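Local coordinates for annexin A8 (Homo sapiens, PDB 1W3W), which binds phospholipids in a calcium-dependent manner and acts as an anticoagulant, indirectly inhibiting the thromboplastin-specific complex of the blood coagulation cascade, at residues E28-A33 with Q42-V47; Q55-A60 with M91-R96; A259-Y264 with L276-V281; M306-T311 with A318-V323. All coordinates share one frame; numbering follows the deposited sequence.

Contact 1 of 4, residues E28-A33 with Q42-V47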
# COMPACT_ATOMS: atom_id res chain seq x y z
N GLU A 28 -16.89 16.43 -19.99
CA GLU A 28 -18.07 17.30 -19.99
C GLU A 28 -19.04 16.97 -18.86
O GLU A 28 -19.61 17.87 -18.26
CB GLU A 28 -18.80 17.24 -21.33
CG GLU A 28 -19.73 18.41 -21.54
CD GLU A 28 -20.51 18.31 -22.83
OE1 GLU A 28 -21.20 17.29 -23.01
OE2 GLU A 28 -20.43 19.24 -23.65
N THR A 29 -19.23 15.69 -18.55
CA THR A 29 -20.05 15.33 -17.42
C THR A 29 -19.50 15.92 -16.12
O THR A 29 -20.25 16.44 -15.32
CB THR A 29 -20.14 13.81 -17.30
OG1 THR A 29 -20.79 13.29 -18.45
CG2 THR A 29 -21.04 13.41 -16.15
N LEU A 30 -18.19 15.82 -15.92
CA LEU A 30 -17.59 16.35 -14.70
C LEU A 30 -17.71 17.88 -14.63
O LEU A 30 -18.00 18.44 -13.58
CB LEU A 30 -16.13 15.94 -14.60
CG LEU A 30 -15.86 14.46 -14.46
CD1 LEU A 30 -14.37 14.19 -14.49
CD2 LEU A 30 -16.49 13.92 -13.20
N TYR A 31 -17.51 18.54 -15.77
CA TYR A 31 -17.68 19.98 -15.87
C TYR A 31 -19.09 20.41 -15.42
O TYR A 31 -19.24 21.26 -14.56
CB TYR A 31 -17.41 20.42 -17.31
CG TYR A 31 -17.59 21.90 -17.57
CD1 TYR A 31 -16.63 22.83 -17.18
CD2 TYR A 31 -18.73 22.37 -18.23
CE1 TYR A 31 -16.79 24.20 -17.44
CE2 TYR A 31 -18.90 23.74 -18.49
CZ TYR A 31 -17.93 24.64 -18.09
OH TYR A 31 -18.10 25.99 -18.35
N LYS A 32 -20.11 19.79 -15.99
CA LYS A 32 -21.49 20.09 -15.65
C LYS A 32 -21.79 19.80 -14.18
O LYS A 32 -22.57 20.50 -13.54
CB LYS A 32 -22.43 19.29 -16.55
CG LYS A 32 -22.37 19.71 -18.01
CD LYS A 32 -23.35 18.93 -18.88
CE LYS A 32 -24.57 19.79 -19.25
NZ LYS A 32 -25.27 20.36 -18.04
N ALA A 33 -21.13 18.77 -13.64
CA ALA A 33 -21.34 18.37 -12.26
C ALA A 33 -20.83 19.40 -11.26
O ALA A 33 -21.33 19.46 -10.16
CB ALA A 33 -20.67 17.02 -12.00
N GLN A 42 -22.84 12.52 -7.23
CA GLN A 42 -23.12 11.21 -7.78
C GLN A 42 -22.57 11.08 -9.19
O GLN A 42 -22.04 10.03 -9.54
CB GLN A 42 -24.63 10.94 -7.78
CG GLN A 42 -24.99 9.51 -8.19
CD GLN A 42 -24.39 8.47 -7.26
OE1 GLN A 42 -23.73 7.53 -7.72
NE2 GLN A 42 -24.60 8.64 -5.98
N ALA A 43 -22.67 12.13 -9.99
CA ALA A 43 -22.14 12.12 -11.34
C ALA A 43 -20.61 12.01 -11.32
O ALA A 43 -20.03 11.41 -12.22
CB ALA A 43 -22.55 13.37 -12.11
N ILE A 44 -19.98 12.58 -10.30
CA ILE A 44 -18.54 12.45 -10.14
C ILE A 44 -18.17 10.99 -9.80
O ILE A 44 -17.25 10.45 -10.39
CB ILE A 44 -18.01 13.46 -9.07
CG1 ILE A 44 -18.14 14.89 -9.61
CG2 ILE A 44 -16.56 13.17 -8.72
CD1 ILE A 44 -18.05 15.96 -8.56
N ILE A 45 -18.92 10.37 -8.89
CA ILE A 45 -18.76 8.95 -8.56
C ILE A 45 -18.94 8.08 -9.81
O ILE A 45 -18.12 7.22 -10.09
CB ILE A 45 -19.76 8.52 -7.45
CG1 ILE A 45 -19.44 9.21 -6.14
CG2 ILE A 45 -19.76 6.97 -7.25
CD1 ILE A 45 -20.52 9.01 -5.09
N ASP A 46 -19.98 8.34 -10.58
CA ASP A 46 -20.35 7.50 -11.72
C ASP A 46 -19.31 7.53 -12.82
O ASP A 46 -19.18 6.56 -13.53
CB ASP A 46 -21.70 7.91 -12.31
CG ASP A 46 -22.86 7.51 -11.42
OD1 ASP A 46 -22.66 6.83 -10.40
OD2 ASP A 46 -24.02 7.86 -11.68
N VAL A 47 -18.57 8.63 -12.97
CA VAL A 47 -17.51 8.68 -13.96
C VAL A 47 -16.20 8.12 -13.37
O VAL A 47 -15.61 7.17 -13.91
CB VAL A 47 -17.30 10.12 -14.47
CG1 VAL A 47 -16.05 10.22 -15.35
CG2 VAL A 47 -18.52 10.60 -15.26

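Contact 2 of 4, residues Q55-A60 with M91-R96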
# COMPACT_ATOMS: atom_id res chain seq x y z
N GLN A 55 -7.76 5.84 -18.14
CA GLN A 55 -8.87 6.60 -18.68
C GLN A 55 -9.10 7.91 -17.92
O GLN A 55 -9.37 8.93 -18.55
CB GLN A 55 -10.16 5.79 -18.68
CG GLN A 55 -10.15 4.65 -19.67
CD GLN A 55 -11.36 3.75 -19.54
OE1 GLN A 55 -11.87 3.54 -18.44
NE2 GLN A 55 -11.81 3.20 -20.67
N ARG A 56 -8.97 7.89 -16.60
CA ARG A 56 -8.99 9.12 -15.82
C ARG A 56 -7.93 10.14 -16.25
O ARG A 56 -8.21 11.33 -16.24
CB ARG A 56 -8.81 8.84 -14.33
CG ARG A 56 -9.94 8.11 -13.67
CD ARG A 56 -9.69 7.90 -12.17
NE ARG A 56 -10.31 6.64 -11.81
CZ ARG A 56 -9.71 5.59 -11.27
NH1 ARG A 56 -8.44 5.61 -10.88
NH2 ARG A 56 -10.44 4.50 -11.09
N GLN A 57 -6.72 9.69 -16.59
CA GLN A 57 -5.67 10.60 -17.05
C GLN A 57 -6.05 11.26 -18.38
O GLN A 57 -5.80 12.45 -18.60
CB GLN A 57 -4.32 9.87 -17.18
CG GLN A 57 -3.84 9.14 -15.91
CD GLN A 57 -3.92 9.98 -14.66
OE1 GLN A 57 -3.62 11.16 -14.69
NE2 GLN A 57 -4.33 9.37 -13.55
N GLN A 58 -6.69 10.49 -19.25
CA GLN A 58 -7.20 11.00 -20.52
C GLN A 58 -8.32 12.00 -20.30
O GLN A 58 -8.37 13.05 -20.95
CB GLN A 58 -7.70 9.85 -21.41
CG GLN A 58 -6.62 8.86 -21.81
CD GLN A 58 -7.19 7.68 -22.60
OE1 GLN A 58 -7.32 6.58 -22.07
NE2 GLN A 58 -7.51 7.91 -23.86
N ILE A 59 -9.21 11.69 -19.37
CA ILE A 59 -10.28 12.59 -18.97
C ILE A 59 -9.71 13.92 -18.42
O ILE A 59 -10.18 14.99 -18.78
CB ILE A 59 -11.22 11.92 -17.95
CG1 ILE A 59 -12.03 10.80 -18.62
CG2 ILE A 59 -12.19 12.92 -17.37
CD1 ILE A 59 -12.73 9.89 -17.65
N ALA A 60 -8.68 13.83 -17.59
CA ALA A 60 -8.04 15.03 -17.04
C ALA A 60 -7.48 15.91 -18.15
O ALA A 60 -7.65 17.14 -18.12
CB ALA A 60 -6.94 14.65 -16.04
N MET A 91 -7.19 10.05 -8.87
CA MET A 91 -6.63 10.85 -9.97
C MET A 91 -5.12 10.76 -10.13
O MET A 91 -4.58 11.14 -11.17
CB MET A 91 -7.02 12.33 -9.81
CG MET A 91 -8.49 12.61 -9.98
SD MET A 91 -9.22 11.96 -11.52
CE MET A 91 -8.23 12.68 -12.71
N TYR A 92 -4.43 10.26 -9.11
CA TYR A 92 -2.99 10.07 -9.22
C TYR A 92 -2.66 8.84 -10.05
O TYR A 92 -3.23 7.76 -9.84
CB TYR A 92 -2.33 9.96 -7.82
CG TYR A 92 -2.06 11.31 -7.21
CD1 TYR A 92 -3.07 12.03 -6.60
CD2 TYR A 92 -0.80 11.88 -7.25
CE1 TYR A 92 -2.84 13.28 -6.05
CE2 TYR A 92 -0.55 13.13 -6.70
CZ TYR A 92 -1.58 13.83 -6.11
OH TYR A 92 -1.36 15.08 -5.56
N PRO A 93 -1.71 8.97 -10.97
CA PRO A 93 -1.19 7.78 -11.64
C PRO A 93 -0.53 6.85 -10.61
O PRO A 93 -0.08 7.31 -9.55
CB PRO A 93 -0.14 8.33 -12.62
CG PRO A 93 -0.37 9.79 -12.70
CD PRO A 93 -1.05 10.20 -11.42
N PRO A 94 -0.45 5.56 -10.91
CA PRO A 94 0.33 4.65 -10.07
C PRO A 94 1.79 5.13 -9.91
O PRO A 94 2.32 5.81 -10.79
CB PRO A 94 0.28 3.33 -10.85
CG PRO A 94 -0.39 3.60 -12.10
CD PRO A 94 -1.09 4.88 -12.04
N TYR A 95 2.38 4.82 -8.76
CA TYR A 95 3.76 5.17 -8.42
C TYR A 95 3.89 6.60 -7.96
O TYR A 95 4.47 6.86 -6.91
CB TYR A 95 4.77 4.81 -9.54
CG TYR A 95 4.49 3.45 -10.13
CD1 TYR A 95 4.22 2.36 -9.31
CD2 TYR A 95 4.44 3.26 -11.51
CE1 TYR A 95 3.92 1.12 -9.83
CE2 TYR A 95 4.14 2.02 -12.04
CZ TYR A 95 3.88 0.96 -11.20
OH TYR A 95 3.59 -0.27 -11.72
N ARG A 96 3.35 7.53 -8.72
CA ARG A 96 3.19 8.89 -8.23
C ARG A 96 2.27 8.94 -7.03
O ARG A 96 2.51 9.73 -6.12
CB ARG A 96 2.67 9.81 -9.34
CG ARG A 96 3.68 9.96 -10.46
CD ARG A 96 3.43 11.15 -11.38
NE ARG A 96 3.14 12.36 -10.62
CZ ARG A 96 2.56 13.45 -11.10
NH1 ARG A 96 2.19 13.51 -12.39
NH2 ARG A 96 2.33 14.48 -10.30

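Contact 3 of 4, residues A259-Y264 with L276-V281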
# COMPACT_ATOMS: atom_id res chain seq x y z
N ALA A 259 -5.75 -7.77 2.69
CA ALA A 259 -7.04 -8.02 3.34
C ALA A 259 -6.95 -7.65 4.81
O ALA A 259 -7.86 -7.04 5.35
CB ALA A 259 -7.46 -9.48 3.20
N GLU A 260 -5.86 -8.04 5.46
CA GLU A 260 -5.67 -7.84 6.89
C GLU A 260 -5.46 -6.37 7.22
O GLU A 260 -5.91 -5.87 8.25
CB GLU A 260 -4.47 -8.67 7.38
CG GLU A 260 -4.22 -8.60 8.88
CD GLU A 260 -2.99 -9.40 9.28
OE1 GLU A 260 -3.03 -10.64 9.21
OE2 GLU A 260 -1.99 -8.78 9.64
N ARG A 261 -4.78 -5.67 6.32
CA ARG A 261 -4.58 -4.25 6.45
C ARG A 261 -5.92 -3.51 6.43
O ARG A 261 -6.17 -2.61 7.23
CB ARG A 261 -3.70 -3.77 5.32
CG ARG A 261 -3.07 -2.51 5.57
CD ARG A 261 -1.99 -2.54 6.65
NE ARG A 261 -1.40 -1.23 6.61
CZ ARG A 261 -1.12 -0.47 7.65
NH1 ARG A 261 -1.31 -0.89 8.90
NH2 ARG A 261 -0.61 0.72 7.43
N LEU A 262 -6.79 -3.91 5.51
CA LEU A 262 -8.10 -3.30 5.38
C LEU A 262 -8.97 -3.61 6.60
O LEU A 262 -9.63 -2.72 7.12
CB LEU A 262 -8.77 -3.79 4.10
CG LEU A 262 -8.15 -3.28 2.80
CD1 LEU A 262 -8.78 -3.98 1.62
CD2 LEU A 262 -8.35 -1.78 2.69
N TYR A 263 -8.93 -4.85 7.07
CA TYR A 263 -9.66 -5.26 8.28
C TYR A 263 -9.28 -4.43 9.50
O TYR A 263 -10.16 -3.96 10.23
CB TYR A 263 -9.39 -6.74 8.57
CG TYR A 263 -10.08 -7.28 9.81
CD1 TYR A 263 -11.45 -7.57 9.80
CD2 TYR A 263 -9.37 -7.51 10.99
CE1 TYR A 263 -12.09 -8.06 10.93
CE2 TYR A 263 -10.00 -8.02 12.13
CZ TYR A 263 -11.36 -8.29 12.09
OH TYR A 263 -11.98 -8.78 13.20
N TYR A 264 -7.99 -4.22 9.71
CA TYR A 264 -7.56 -3.49 10.89
C TYR A 264 -7.71 -1.98 10.75
O TYR A 264 -7.78 -1.28 11.75
CB TYR A 264 -6.15 -3.90 11.33
CG TYR A 264 -6.15 -5.24 12.06
CD1 TYR A 264 -5.60 -6.38 11.49
CD2 TYR A 264 -6.75 -5.36 13.32
CE1 TYR A 264 -5.61 -7.61 12.15
CE2 TYR A 264 -6.77 -6.59 13.99
CZ TYR A 264 -6.19 -7.71 13.40
OH TYR A 264 -6.21 -8.93 14.04
N LEU A 276 -7.56 2.76 4.58
CA LEU A 276 -8.64 2.23 3.77
C LEU A 276 -8.57 2.75 2.33
O LEU A 276 -8.60 1.99 1.37
CB LEU A 276 -9.98 2.61 4.42
CG LEU A 276 -11.29 2.10 3.84
CD1 LEU A 276 -11.36 0.59 3.80
CD2 LEU A 276 -12.42 2.66 4.69
N ILE A 277 -8.46 4.06 2.18
CA ILE A 277 -8.39 4.69 0.87
C ILE A 277 -7.20 4.19 0.08
O ILE A 277 -7.34 3.75 -1.06
CB ILE A 277 -8.35 6.23 1.02
CG1 ILE A 277 -9.74 6.75 1.45
CG2 ILE A 277 -7.84 6.89 -0.26
CD1 ILE A 277 -9.75 8.18 1.97
N ARG A 278 -6.02 4.24 0.68
CA ARG A 278 -4.77 3.93 -0.02
C ARG A 278 -4.73 2.50 -0.54
O ARG A 278 -4.32 2.25 -1.67
CB ARG A 278 -3.57 4.19 0.90
CG ARG A 278 -2.22 4.00 0.23
CD ARG A 278 -1.03 4.34 1.15
NE ARG A 278 -1.14 3.61 2.40
CZ ARG A 278 -1.53 4.12 3.57
NH1 ARG A 278 -1.85 5.39 3.71
NH2 ARG A 278 -1.62 3.33 4.62
N ASN A 279 -5.17 1.57 0.28
CA ASN A 279 -5.14 0.17 -0.11
C ASN A 279 -6.18 -0.20 -1.14
O ASN A 279 -5.87 -0.96 -2.07
CB ASN A 279 -5.19 -0.71 1.14
CG ASN A 279 -3.89 -0.68 1.88
OD1 ASN A 279 -3.72 0.05 2.87
ND2 ASN A 279 -2.92 -1.39 1.37
N ILE A 280 -7.38 0.36 -1.03
CA ILE A 280 -8.41 0.11 -2.04
C ILE A 280 -8.01 0.75 -3.37
O ILE A 280 -8.10 0.11 -4.41
CB ILE A 280 -9.81 0.59 -1.57
CG1 ILE A 280 -10.34 -0.41 -0.53
CG2 ILE A 280 -10.78 0.72 -2.74
CD1 ILE A 280 -11.69 -0.11 -0.01
N VAL A 281 -7.55 1.99 -3.32
CA VAL A 281 -7.20 2.70 -4.53
C VAL A 281 -6.00 2.06 -5.23
O VAL A 281 -6.06 1.83 -6.43
CB VAL A 281 -6.94 4.19 -4.26
CG1 VAL A 281 -6.30 4.86 -5.47
CG2 VAL A 281 -8.26 4.88 -3.90

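Contact 4 of 4, residues M306-T311 with A318-V323. With CA (calcium ion), chain B.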
# COMPACT_ATOMS: atom_id res chain seq x y z
N MET A 306 -18.18 -4.44 6.02
CA MET A 306 -17.45 -3.62 6.97
C MET A 306 -17.37 -2.17 6.54
O MET A 306 -17.49 -1.27 7.36
CB MET A 306 -16.05 -4.21 7.24
CG MET A 306 -16.09 -5.20 8.38
SD MET A 306 -14.50 -5.76 8.86
CE MET A 306 -14.11 -4.56 10.09
N ILE A 307 -17.20 -1.94 5.25
CA ILE A 307 -17.24 -0.58 4.72
C ILE A 307 -18.60 0.08 5.01
O ILE A 307 -18.66 1.23 5.42
CB ILE A 307 -16.92 -0.57 3.21
CG1 ILE A 307 -15.43 -0.89 2.97
CG2 ILE A 307 -17.25 0.78 2.62
CD1 ILE A 307 -15.08 -1.18 1.53
N MET A 308 -19.69 -0.65 4.81
CA MET A 308 -21.05 -0.13 5.09
C MET A 308 -21.25 0.23 6.56
O MET A 308 -21.91 1.23 6.89
CB MET A 308 -22.10 -1.15 4.66
CG MET A 308 -22.17 -1.28 3.16
SD MET A 308 -23.50 -2.31 2.55
CE MET A 308 -24.84 -1.27 2.89
N GLU A 309 -20.66 -0.56 7.44
CA GLU A 309 -20.77 -0.35 8.88
C GLU A 309 -19.95 0.85 9.35
O GLU A 309 -20.38 1.57 10.24
CB GLU A 309 -20.31 -1.61 9.62
CG GLU A 309 -20.66 -1.61 11.11
CD GLU A 309 -20.07 -2.81 11.82
OE1 GLU A 309 -19.48 -2.64 12.93
OE2 GLU A 309 -20.18 -3.92 11.26
N ASP A 310 -18.80 1.07 8.71
CA ASP A 310 -17.81 2.06 9.17
C ASP A 310 -17.82 3.42 8.48
O ASP A 310 -17.27 4.38 9.00
CB ASP A 310 -16.40 1.48 9.00
CG ASP A 310 -15.80 1.03 10.29
OD1 ASP A 310 -16.46 0.20 10.98
OD2 ASP A 310 -14.69 1.46 10.71
N THR A 311 -18.41 3.52 7.30
CA THR A 311 -18.37 4.76 6.54
C THR A 311 -19.77 5.19 6.19
O THR A 311 -20.70 4.41 6.27
CB THR A 311 -17.54 4.58 5.24
OG1 THR A 311 -18.21 3.67 4.35
CG2 THR A 311 -16.20 3.91 5.52
N ALA A 318 -18.87 5.94 -2.97
CA ALA A 318 -17.73 5.89 -3.87
C ALA A 318 -16.88 4.65 -3.57
O ALA A 318 -16.44 3.98 -4.49
CB ALA A 318 -16.89 7.16 -3.73
N LEU A 319 -16.64 4.34 -2.30
CA LEU A 319 -15.84 3.15 -1.96
C LEU A 319 -16.52 1.89 -2.47
O LEU A 319 -15.86 1.02 -3.04
CB LEU A 319 -15.62 3.04 -0.45
CG LEU A 319 -14.55 3.94 0.17
CD1 LEU A 319 -14.62 3.84 1.66
CD2 LEU A 319 -13.17 3.55 -0.30
N LEU A 320 -17.83 1.80 -2.28
CA LEU A 320 -18.58 0.62 -2.70
C LEU A 320 -18.62 0.49 -4.21
O LEU A 320 -18.58 -0.60 -4.73
CB LEU A 320 -20.01 0.64 -2.11
CG LEU A 320 -20.11 0.49 -0.58
CD1 LEU A 320 -21.57 0.67 -0.10
CD2 LEU A 320 -19.59 -0.87 -0.14
N SER A 321 -18.66 1.62 -4.93
CA SER A 321 -18.64 1.61 -6.39
C SER A 321 -17.31 1.04 -6.90
O SER A 321 -17.29 0.25 -7.84
CB SER A 321 -18.88 3.02 -6.93
OG SER A 321 -18.97 3.04 -8.34
N LEU A 322 -16.21 1.41 -6.23
CA LEU A 322 -14.88 0.91 -6.56
C LEU A 322 -14.72 -0.57 -6.28
O LEU A 322 -14.18 -1.30 -7.09
CB LEU A 322 -13.83 1.65 -5.73
CG LEU A 322 -13.25 2.94 -6.29
CD1 LEU A 322 -12.38 3.56 -5.21
CD2 LEU A 322 -12.46 2.67 -7.56
N VAL A 323 -15.20 -1.00 -5.12
CA VAL A 323 -15.10 -2.39 -4.70
C VAL A 323 -15.91 -3.29 -5.63
O VAL A 323 -15.51 -4.40 -5.93
CB VAL A 323 -15.54 -2.56 -3.22
CG1 VAL A 323 -15.60 -4.03 -2.83
CG2 VAL A 323 -14.57 -1.82 -2.29
CA CA B . -14.50 1.04 13.08
O HOH W 1 -15.85 -0.83 13.76

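Contact 1 of 4, residues E28-A33 with Q42-V47
Leu30 sets CG anti to its carbonyl carbon (chi1 -64°), and chi2 of 175° places CD1 anti to CA, leaving CD2 as the side branch that meets helix 42-47. Ile44 likewise holds CG1 anti to the carbonyl carbon and CG2 anti to the backbone N, and Thr29 turns its methyl CG2, not its hydroxyl, anti to the backbone N and inward. Leu30 CD2 settles close to the backbone of the partner helix, 4.0 Å from Ile44 CA, with its chain crossing that of Ile44 at about a right angle; the same methyl lies 4.1 Å from Val47 CB. The backbones are nearest at this pair, Leu30 CA lying 6.1 Å from Ile44 CA. One turn on, Ala33 CB touches both Ile44 CG1 and Ala43 CB, the latter at 4.1 Å, where two small side chains meet. At the other end Thr29 CG2 meets Val47 CG2 at 3.9 Å, the two side chains crossing obliquely. The helices run nearly antiparallel at -161°, their axes 9.2 Å apart, within the first annexin repeat. Thr29 OG1 turns back to Pro25 O of its own helix, and the Ala33 backbone is hydrogen-bonded to Asn40 in the connection between the helices. No hydrogen bond joins the segments: the contact is made almost wholly by aliphatic carbon, so it rests on close fit and burial of apolar surface, with the threonine hydroxyl satisfied locally.

Contact 2 of 4, residues Q55-A60 with M91-R96
The polar part of this contact is a single hydrogen bond. Gln57, its chain bent at chi2 (-48°), sends NE2 to Met91 O at 3.0 Å, almost straight at 171°. The acceptor lies in the plane of the Gln57 amide, whereas NE2 stands above the carbonyl plane, 58° out of it. NE2 also donates to Asn53 OD1, so two acceptors fix the amide's orientation. An aspartate here, without the amide N-H groups that reach Met91 O and Asn53 OD1, would probably leave the start of the linker less firmly held. The rest of the contact is van der Waals. The Gln57 side chain crosses that of Pro93 at about a right angle, with OE1 4.0 Å from Pro93 CG. Met91, bent at chi2 and chi3, folds its tip back onto helix 53-67: CE lies 4.1 Å from Ala60 CB and 3.8 Å from Arg56 O, while SD rests 4.1 Å from Arg56 CD. The Arg56 guanidinium serves backbone carbonyls, NE bonding to Leu48 O and NH1 to Leu90 O. Together these contacts fasten the linker from helix 81-91 to helix 96-107 against a helix of the first annexin repeat, the junction where one all-helical repeat passes into the next.

Contact 3 of 4, residues A259-Y264 with L276-V281
Two neighbouring antiparallel helices of the fourth annexin repeat, 254-266 and 273-283, meet here on either side of the loop that supplies the calcium-binding carbonyls of Gly268 and Gly270. The segments cross at -152° with their axes 9.7 Å apart. Leu262 carries the apolar half: with CG anti to its carbonyl carbon and CD1 anti to CA, it leaves CD2 as the branch that enters between three side chains of the facing helix. That methyl sits 3.7 Å from Asn279 CB, the two chains sliding past each other in opposite directions, and 4.0 Å from both Leu276 CD1 and Ile280 CG1. Leu276 and Leu262 cross at about a right angle. The polar half begins at Arg261, whose CG is anti to the backbone N and whose chain bends at chi2 (70°), laying CG against the Asn279 amide. Beyond it the guanidinium approaches that of Arg278, NH2 to NH2 at 4.0 Å, with the planes 37° apart. The repulsion expected between these like charges is probably offset by Glu118, which forms salt bridges with both NE atoms, and by Glu101, which takes Arg278 NH1. Around this pair, helix 288-299 packs on Leu262 through Ile291, helix 313-323 covers Leu276 and Ile280 through Leu319, and helix 113-122 of the second repeat brings Glu118 to the arginines, tying repeats two and four together.

Contact 4 of 4, residues M306-T311 with A318-V323
Ile307 points its branches at three residues of the facing helix, each met differently. It slides past Leu320 in the opposite direction, CG2 lying 4.0 Å from Leu320 CD2; it crosses Leu319 obliquely, with CG2 against CB and CD1 of that leucine; and it reaches Val323 tip to tip, Ile307 CD1 to Val323 CG2 at 3.9 Å. Met308 crosses Leu320 at about a right angle, its CG 3.8 Å from Leu320 CD1. The two helix segments are nearly antiparallel, 175° between directions, with axes 10.5 Å apart. Where the first helix ends, Thr311 holds OG1 in the crowded position between backbone N and carbonyl carbon (chi1 66°). From there the hydroxyl donates to Ile307 O at 2.7 Å, a carbonyl that also accepts Thr311 N, while CG2 is turned to Leu319 CD1 at 4.2 Å. An alanine here, without the hydroxyl and CG2, would probably hold the helix end next to the calcium ligand less firmly and pack less well on Leu319. That ligand is Asp310, whose OD2 binds the calcium ion at 2.4 Å and whose OD1 accepts a hydrogen bond from a water also bound to the metal. Met266 O, Gly268 O and Gly270 O complete the protein ligands: loop carbonyls plus one acidic side chain from a later helix, the type II calcium site of annexins.

How the contacts relate
Contacts 3 and 4 form one core beneath the calcium site of the fourth repeat. Their centres are 11 Å apart; Ile280 CD1 packs on Ile307 CD1 at 3.9 Å, and Tyr263 CD1 on Met306 SD at 3.7 Å. Contact 4 supplies the metal ligand Asp310, while the Leu276 side chain of contact 3 lies about 9 Å from the ion. Helix 53-67 of contact 2 packs on both helices of contact 1, Leu30 CD1 lying 3.8 Å from Ile59 CG2 and Val47 CG1 touching Ile59 CD1. Repeats one and four meet where Ile45 CG1 of contact 1 touches Ala318 CB of contact 4 at 4.1 Å. Contacts 1 and 2 lie away from the calcium site.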